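Local coordinates for NmrA family protein (Shigella flexneri 2a, PDB 3QVO) that is of unknown function but has the Rossmann fold of the NmrA family and so probably binds NAD(P), at residues V117-S125 with I204-I215. Residues are numbered along the deposited sequence; the frame is centred on the assembly and turned at random.
Sequences VKRLIFVLS and ITDIIDKPEKHI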
ATOM      1  N   VAL A 117     -14.948   6.311   4.776  1.00 57.54           N
ATOM      2  CA  VAL A 117     -14.022   5.195   4.900  1.00 56.51           C
ATOM      3  C   VAL A 117     -12.881   5.635   5.781  1.00 57.06           C
ATOM      4  O   VAL A 117     -12.390   6.751   5.601  1.00 57.26           O
ATOM      5  CB  VAL A 117     -13.465   4.835   3.529  1.00 55.37           C
ATOM      6  CG1 VAL A 117     -12.591   3.613   3.614  1.00 54.01           C
ATOM      7  CG2 VAL A 117     -14.660   4.642   2.513  1.00 53.62           C
ATOM      8  N   LYS A 118     -12.462   4.778   6.727  1.00 56.95           N
ATOM      9  CA  LYS A 118     -11.466   5.128   7.733  1.00 57.54           C
ATOM     10  C   LYS A 118     -10.094   4.450   7.617  1.00 55.73           C
ATOM     11  O   LYS A 118      -9.101   5.015   8.073  1.00 55.55           O
ATOM     12  CB  LYS A 118     -12.014   4.772   9.119  1.00 60.63           C
ATOM     13  CG  LYS A 118     -13.148   5.636   9.609  1.00 65.85           C
ATOM     14  CD  LYS A 118     -13.740   5.101  10.912  1.00 72.67           C
ATOM     15  CE  LYS A 118     -14.816   6.073  11.492  1.00 77.85           C
ATOM     16  NZ  LYS A 118     -15.895   6.427  10.481  1.00 77.98           N
ATOM     17  N   ARG A 119     -10.052   3.214   7.110  1.00 54.33           N
ATOM     18  CA  ARG A 119      -8.870   2.361   7.235  1.00 53.76           C
ATOM     19  C   ARG A 119      -8.025   2.357   5.980  1.00 52.24           C
ATOM     20  O   ARG A 119      -8.500   1.905   4.916  1.00 51.32           O
ATOM     21  CB  ARG A 119      -9.278   0.929   7.602  1.00 55.02           C
ATOM     22  CG  ARG A 119      -8.100   0.073   8.042  1.00 55.40           C
ATOM     23  CD  ARG A 119      -7.599   0.455   9.400  1.00 57.07           C
ATOM     24  NE  ARG A 119      -6.509  -0.410   9.828  1.00 58.14           N
ATOM     25  CZ  ARG A 119      -5.216  -0.182   9.635  1.00 57.61           C
ATOM     26  NH1 ARG A 119      -4.349  -1.053  10.075  1.00 62.82           N
ATOM     27  NH2 ARG A 119      -4.777   0.918   9.051  1.00 57.51           N
ATOM     28  N   LEU A 120      -6.783   2.856   6.114  1.00 52.04           N
ATOM     29  CA  LEU A 120      -5.838   3.021   5.016  1.00 50.92           C
ATOM     30  C   LEU A 120      -4.520   2.327   5.273  1.00 52.13           C
ATOM     31  O   LEU A 120      -3.905   2.488   6.345  1.00 52.93           O
ATOM     32  CB  LEU A 120      -5.556   4.521   4.802  1.00 51.21           C
ATOM     33  CG  LEU A 120      -4.497   4.941   3.762  1.00 51.10           C
ATOM     34  CD1 LEU A 120      -4.929   4.566   2.306  1.00 47.40           C
ATOM     35  CD2 LEU A 120      -4.190   6.427   3.901  1.00 47.98           C
ATOM     36  N   ILE A 121      -4.077   1.546   4.288  1.00 52.52           N
ATOM     37  CA  ILE A 121      -2.735   0.939   4.281  1.00 52.30           C
ATOM     38  C   ILE A 121      -2.030   1.580   3.107  1.00 52.99           C
ATOM     39  O   ILE A 121      -2.507   1.480   1.970  1.00 52.65           O
ATOM     40  CB  ILE A 121      -2.792  -0.598   4.094  1.00 52.47           C
ATOM     41  CG1 ILE A 121      -3.661  -1.220   5.182  1.00 53.72           C
ATOM     42  CG2 ILE A 121      -1.389  -1.182   4.125  1.00 50.74           C
ATOM     43  CD1 ILE A 121      -4.002  -2.705   4.977  1.00 54.85           C
ATOM     44  N   PHE A 122      -0.947   2.306   3.375  1.00 53.68           N
ATOM     45  CA  PHE A 122      -0.330   3.133   2.367  1.00 54.16           C
ATOM     46  C   PHE A 122       1.176   2.830   2.287  1.00 55.56           C
ATOM     47  O   PHE A 122       1.931   3.000   3.273  1.00 55.12           O
ATOM     48  CB  PHE A 122      -0.580   4.601   2.695  1.00 54.10           C
ATOM     49  CG  PHE A 122      -0.391   5.574   1.514  1.00 55.13           C
ATOM     50  CD1 PHE A 122       0.852   5.995   1.131  1.00 58.85           C
ATOM     51  CD2 PHE A 122      -1.481   6.099   0.836  1.00 55.23           C
ATOM     52  CE1 PHE A 122       1.005   6.914   0.076  1.00 59.81           C
ATOM     53  CE2 PHE A 122      -1.341   6.996  -0.215  1.00 54.73           C
ATOM     54  CZ  PHE A 122      -0.109   7.401  -0.595  1.00 58.41           C
ATOM     55  N   VAL A 123       1.585   2.377   1.109  1.00 56.08           N
ATOM     56  CA  VAL A 123       2.977   1.981   0.857  1.00 57.37           C
ATOM     57  C   VAL A 123       3.726   3.126   0.303  1.00 58.66           C
ATOM     58  O   VAL A 123       3.308   3.709  -0.703  1.00 58.96           O
ATOM     59  CB  VAL A 123       3.090   0.798  -0.110  1.00 57.74           C
ATOM     60  CG1 VAL A 123       4.606   0.438  -0.341  1.00 59.37           C
ATOM     61  CG2 VAL A 123       2.368  -0.389   0.472  1.00 55.60           C
ATOM     62  N   LEU A 124       4.826   3.484   0.973  1.00 60.48           N
ATOM     63  CA  LEU A 124       5.748   4.467   0.427  1.00 62.26           C
ATOM     64  C   LEU A 124       7.086   3.821   0.126  1.00 64.22           C
ATOM     65  O   LEU A 124       7.915   3.570   1.024  1.00 63.61           O
ATOM     66  CB  LEU A 124       5.906   5.683   1.355  1.00 63.59           C
ATOM     67  CG  LEU A 124       4.693   6.636   1.399  1.00 64.39           C
ATOM     68  CD1 LEU A 124       4.742   7.509   2.654  1.00 66.55           C
ATOM     69  CD2 LEU A 124       4.615   7.508   0.133  1.00 65.23           C
ATOM     70  N   SER A 125       7.308   3.634  -1.172  1.00 65.93           N
ATOM     71  CA  SER A 125       8.465   2.948  -1.699  1.00 69.05           C
ATOM     72  C   SER A 125       8.948   3.753  -2.872  1.00 71.87           C
ATOM     73  O   SER A 125       8.144   4.109  -3.720  1.00 72.23           O
ATOM     74  CB  SER A 125       8.035   1.543  -2.180  1.00 68.24           C
ATOM     75  OG  SER A 125       9.109   0.826  -2.740  1.00 72.83           O
ATOM     76  N   ILE A 204       0.594  -6.808   4.321  1.00 57.63           N
ATOM     77  CA  ILE A 204      -0.580  -6.104   3.893  1.00 56.36           C
ATOM     78  C   ILE A 204      -1.783  -7.016   4.118  1.00 58.38           C
ATOM     79  O   ILE A 204      -2.745  -6.615   4.763  1.00 58.14           O
ATOM     80  CB  ILE A 204      -0.438  -5.608   2.433  1.00 55.39           C
ATOM     81  CG1 ILE A 204       0.652  -4.530   2.357  1.00 52.73           C
ATOM     82  CG2 ILE A 204      -1.758  -5.010   1.900  1.00 52.30           C
ATOM     83  CD1 ILE A 204       1.158  -4.291   0.955  1.00 51.53           C
ATOM     84  N   THR A 205      -1.671  -8.271   3.682  1.00 60.81           N
ATOM     85  CA  THR A 205      -2.739  -9.237   3.817  1.00 62.83           C
ATOM     86  C   THR A 205      -3.093  -9.530   5.268  1.00 63.94           C
ATOM     87  O   THR A 205      -4.278  -9.627   5.610  1.00 62.18           O
ATOM     88  CB  THR A 205      -2.399 -10.521   3.049  1.00 65.32           C
ATOM     89  OG1 THR A 205      -2.361 -10.217   1.641  1.00 68.09           O
ATOM     90  CG2 THR A 205      -3.469 -11.570   3.246  1.00 68.34           C
ATOM     91  N   ASP A 206      -2.085  -9.665   6.134  1.00 65.19           N
ATOM     92  CA  ASP A 206      -2.360  -9.827   7.559  1.00 66.68           C
ATOM     93  C   ASP A 206      -3.130  -8.633   8.136  1.00 64.88           C
ATOM     94  O   ASP A 206      -4.009  -8.829   8.965  1.00 65.75           O
ATOM     95  CB  ASP A 206      -1.092 -10.092   8.351  1.00 69.09           C
ATOM     96  CG  ASP A 206      -0.511 -11.501   8.091  1.00 75.60           C
ATOM     97  OD1 ASP A 206      -1.105 -12.303   7.302  1.00 79.73           O
ATOM     98  OD2 ASP A 206       0.556 -11.804   8.678  1.00 82.18           O
ATOM     99  N   ILE A 207      -2.862  -7.420   7.649  1.00 62.69           N
ATOM    100  CA  ILE A 207      -3.536  -6.232   8.176  1.00 61.79           C
ATOM    101  C   ILE A 207      -4.972  -6.202   7.633  1.00 61.54           C
ATOM    102  O   ILE A 207      -5.922  -5.923   8.341  1.00 61.40           O
ATOM    103  CB  ILE A 207      -2.801  -4.941   7.813  1.00 59.91           C
ATOM    104  CG1 ILE A 207      -1.390  -4.905   8.392  1.00 60.72           C
ATOM    105  CG2 ILE A 207      -3.579  -3.692   8.309  1.00 59.53           C
ATOM    106  CD1 ILE A 207      -0.584  -3.607   8.023  1.00 54.59           C
ATOM    107  N   ILE A 208      -5.124  -6.519   6.361  1.00 61.57           N
ATOM    108  CA  ILE A 208      -6.437  -6.604   5.774  1.00 61.28           C
ATOM    109  C   ILE A 208      -7.263  -7.651   6.522  1.00 64.06           C
ATOM    110  O   ILE A 208      -8.448  -7.444   6.835  1.00 63.76           O
ATOM    111  CB  ILE A 208      -6.335  -6.986   4.309  1.00 60.67           C
ATOM    112  CG1 ILE A 208      -5.798  -5.812   3.517  1.00 58.66           C
ATOM    113  CG2 ILE A 208      -7.702  -7.453   3.778  1.00 59.99           C
ATOM    114  CD1 ILE A 208      -5.543  -6.074   2.039  1.00 57.02           C
ATOM    115  N   ASP A 209      -6.636  -8.777   6.821  1.00 66.14           N
ATOM    116  CA  ASP A 209      -7.326  -9.812   7.588  1.00 69.43           C
ATOM    117  C   ASP A 209      -7.699  -9.359   8.993  1.00 69.75           C
ATOM    118  O   ASP A 209      -8.776  -9.685   9.451  1.00 72.05           O
ATOM    119  CB  ASP A 209      -6.519 -11.120   7.683  1.00 71.98           C
ATOM    120  CG  ASP A 209      -7.415 -12.312   7.980  1.00 80.07           C
ATOM    121  OD1 ASP A 209      -8.428 -12.479   7.221  1.00 86.90           O
ATOM    122  OD2 ASP A 209      -7.161 -13.054   8.977  1.00 87.54           O
ATOM    123  N   LYS A 210      -6.797  -8.662   9.679  1.00 69.17           N
ATOM    124  CA  LYS A 210      -7.026  -8.134  11.038  1.00 70.38           C
ATOM    125  C   LYS A 210      -6.651  -6.654  11.060  1.00 67.88           C
ATOM    126  O   LYS A 210      -5.516  -6.289  11.349  1.00 66.59           O
ATOM    127  CB  LYS A 210      -6.185  -8.906  12.037  1.00 73.20           C
ATOM    128  CG  LYS A 210      -6.646 -10.357  12.148  1.00 79.24           C
ATOM    129  CD  LYS A 210      -5.824 -11.221  13.102  1.00 84.46           C
ATOM    130  CE  LYS A 210      -6.539 -12.557  13.282  1.00 90.01           C
ATOM    131  NZ  LYS A 210      -6.051 -13.306  14.478  1.00 95.58           N
ATOM    132  N   PRO A 211      -7.604  -5.794  10.694  1.00 66.07           N
ATOM    133  CA  PRO A 211      -7.290  -4.394  10.463  1.00 63.99           C
ATOM    134  C   PRO A 211      -7.101  -3.565  11.721  1.00 65.22           C
ATOM    135  O   PRO A 211      -6.654  -2.424  11.646  1.00 63.71           O
ATOM    136  CB  PRO A 211      -8.472  -3.909   9.613  1.00 63.04           C
ATOM    137  CG  PRO A 211      -9.600  -4.823   9.965  1.00 64.23           C
ATOM    138  CD  PRO A 211      -8.979  -6.145  10.299  1.00 66.06           C
ATOM    139  N   GLU A 212      -7.404  -4.126  12.876  1.00 69.23           N
ATOM    140  CA  GLU A 212      -7.051  -3.473  14.127  1.00 72.03           C
ATOM    141  C   GLU A 212      -5.545  -3.436  14.368  1.00 72.26           C
ATOM    142  O   GLU A 212      -5.068  -2.685  15.217  1.00 74.63           O
ATOM    143  CB  GLU A 212      -7.738  -4.152  15.302  1.00 76.19           C
ATOM    144  CG  GLU A 212      -7.191  -5.529  15.671  1.00 80.09           C
ATOM    145  CD  GLU A 212      -7.936  -6.691  15.027  1.00 83.88           C
ATOM    146  OE1 GLU A 212      -8.803  -6.482  14.130  1.00 81.02           O
ATOM    147  OE2 GLU A 212      -7.628  -7.833  15.456  1.00 89.97           O
ATOM    148  N   LYS A 213      -4.776  -4.239  13.646  1.00 71.42           N
ATOM    149  CA  LYS A 213      -3.328  -4.232  13.859  1.00 71.27           C
ATOM    150  C   LYS A 213      -2.682  -3.050  13.151  1.00 68.62           C
ATOM    151  O   LYS A 213      -3.141  -2.586  12.086  1.00 66.19           O
ATOM    152  CB  LYS A 213      -2.689  -5.494  13.311  1.00 72.28           C
ATOM    153  CG  LYS A 213      -3.054  -6.812  14.014  1.00 77.39           C
ATOM    154  CD  LYS A 213      -2.277  -7.965  13.332  1.00 81.03           C
ATOM    155  CE  LYS A 213      -2.457  -9.322  13.996  1.00 87.05           C
ATOM    156  NZ  LYS A 213      -1.958 -10.429  13.109  1.00 89.41           N
ATOM    157  N   HIS A 214      -1.599  -2.591  13.767  1.00 68.24           N
ATOM    158  CA  HIS A 214      -0.754  -1.548  13.259  1.00 65.72           C
ATOM    159  C   HIS A 214      -1.439  -0.227  12.935  1.00 62.59           C
ATOM    160  O   HIS A 214      -0.960   0.510  12.076  1.00 59.17           O
ATOM    161  CB  HIS A 214       0.025  -2.085  12.057  1.00 65.05           C
ATOM    162  CG  HIS A 214       0.846  -3.292  12.367  1.00 67.32           C
ATOM    163  ND1 HIS A 214       1.875  -3.270  13.279  1.00 69.73           N
ATOM    164  CD2 HIS A 214       0.804  -4.551  11.874  1.00 69.45           C
ATOM    165  CE1 HIS A 214       2.430  -4.468  13.338  1.00 73.04           C
ATOM    166  NE2 HIS A 214       1.809  -5.259  12.483  1.00 72.29           N
ATOM    167  N   ILE A 215      -2.541   0.089  13.620  1.00 62.37           N
ATOM    168  CA  ILE A 215      -3.226   1.378  13.421  1.00 61.16           C
ATOM    169  C   ILE A 215      -2.407   2.496  14.043  1.00 61.69           C
ATOM    170  O   ILE A 215      -1.945   2.356  15.152  1.00 63.67           O
ATOM    171  CB  ILE A 215      -4.596   1.418  14.074  1.00 62.51           C
ATOM    172  CG1 ILE A 215      -5.575   0.541  13.277  1.00 62.25           C
ATOM    173  CG2 ILE A 215      -5.091   2.874  14.167  1.00 62.51           C
ATOM    174  CD1 ILE A 215      -6.968   0.318  13.961  1.00 59.52           C
TER
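Ile-121, Val-123 and Arg-119 reach from strand 119-123 of a Rossmann-fold sheet to the end of helix 197-209 and the turn after it. The strand and the helix's final part, 204-209, run almost antiparallel (176°), with axes 10.2 Å apart. Ile-121 makes most of the apolar contact. With CG1 anti to its carbonyl carbon (chi1 -56°), its long branch extends to the helix, and Ile-121 CD1 meets Ile-207 CG2 at 3.5 Å and Ile-208 CG1 at 3.9 Å. Ile-121 and Ile-207 lie alongside each other, pointing opposite ways, and their branched, purely apolar shape suits a buried sheet-helix interface. Farther along, Val-123 CG2 touches Ile-204 CD1, the two side chains roughly perpendicular.

Where the helix ends, Arg-119, bent at chi2 (72°), is long enough to span from the strand to the type I turn Lys-210 to Lys-213. Arg-119 NE donates to Pro-211 O at 2.7 Å, near the guanidinium plane, while NH1 adds a weak bond to the same oxygen. The flat group accepts aliphatic Ile-215 over one face, Ile-215 CG1 lying 3.7 Å from Arg-119 CZ.

In the next shell, Ile-204 packs on Tyr-93 and Leu-168 of the two flanking strands. Arginine's several N-H groups also serve strand 164-174, helping fix the rotation of this buried charged group: Arg-119 NH1 bonds to Thr-166 OG1, and NH2 to Glu-164 O.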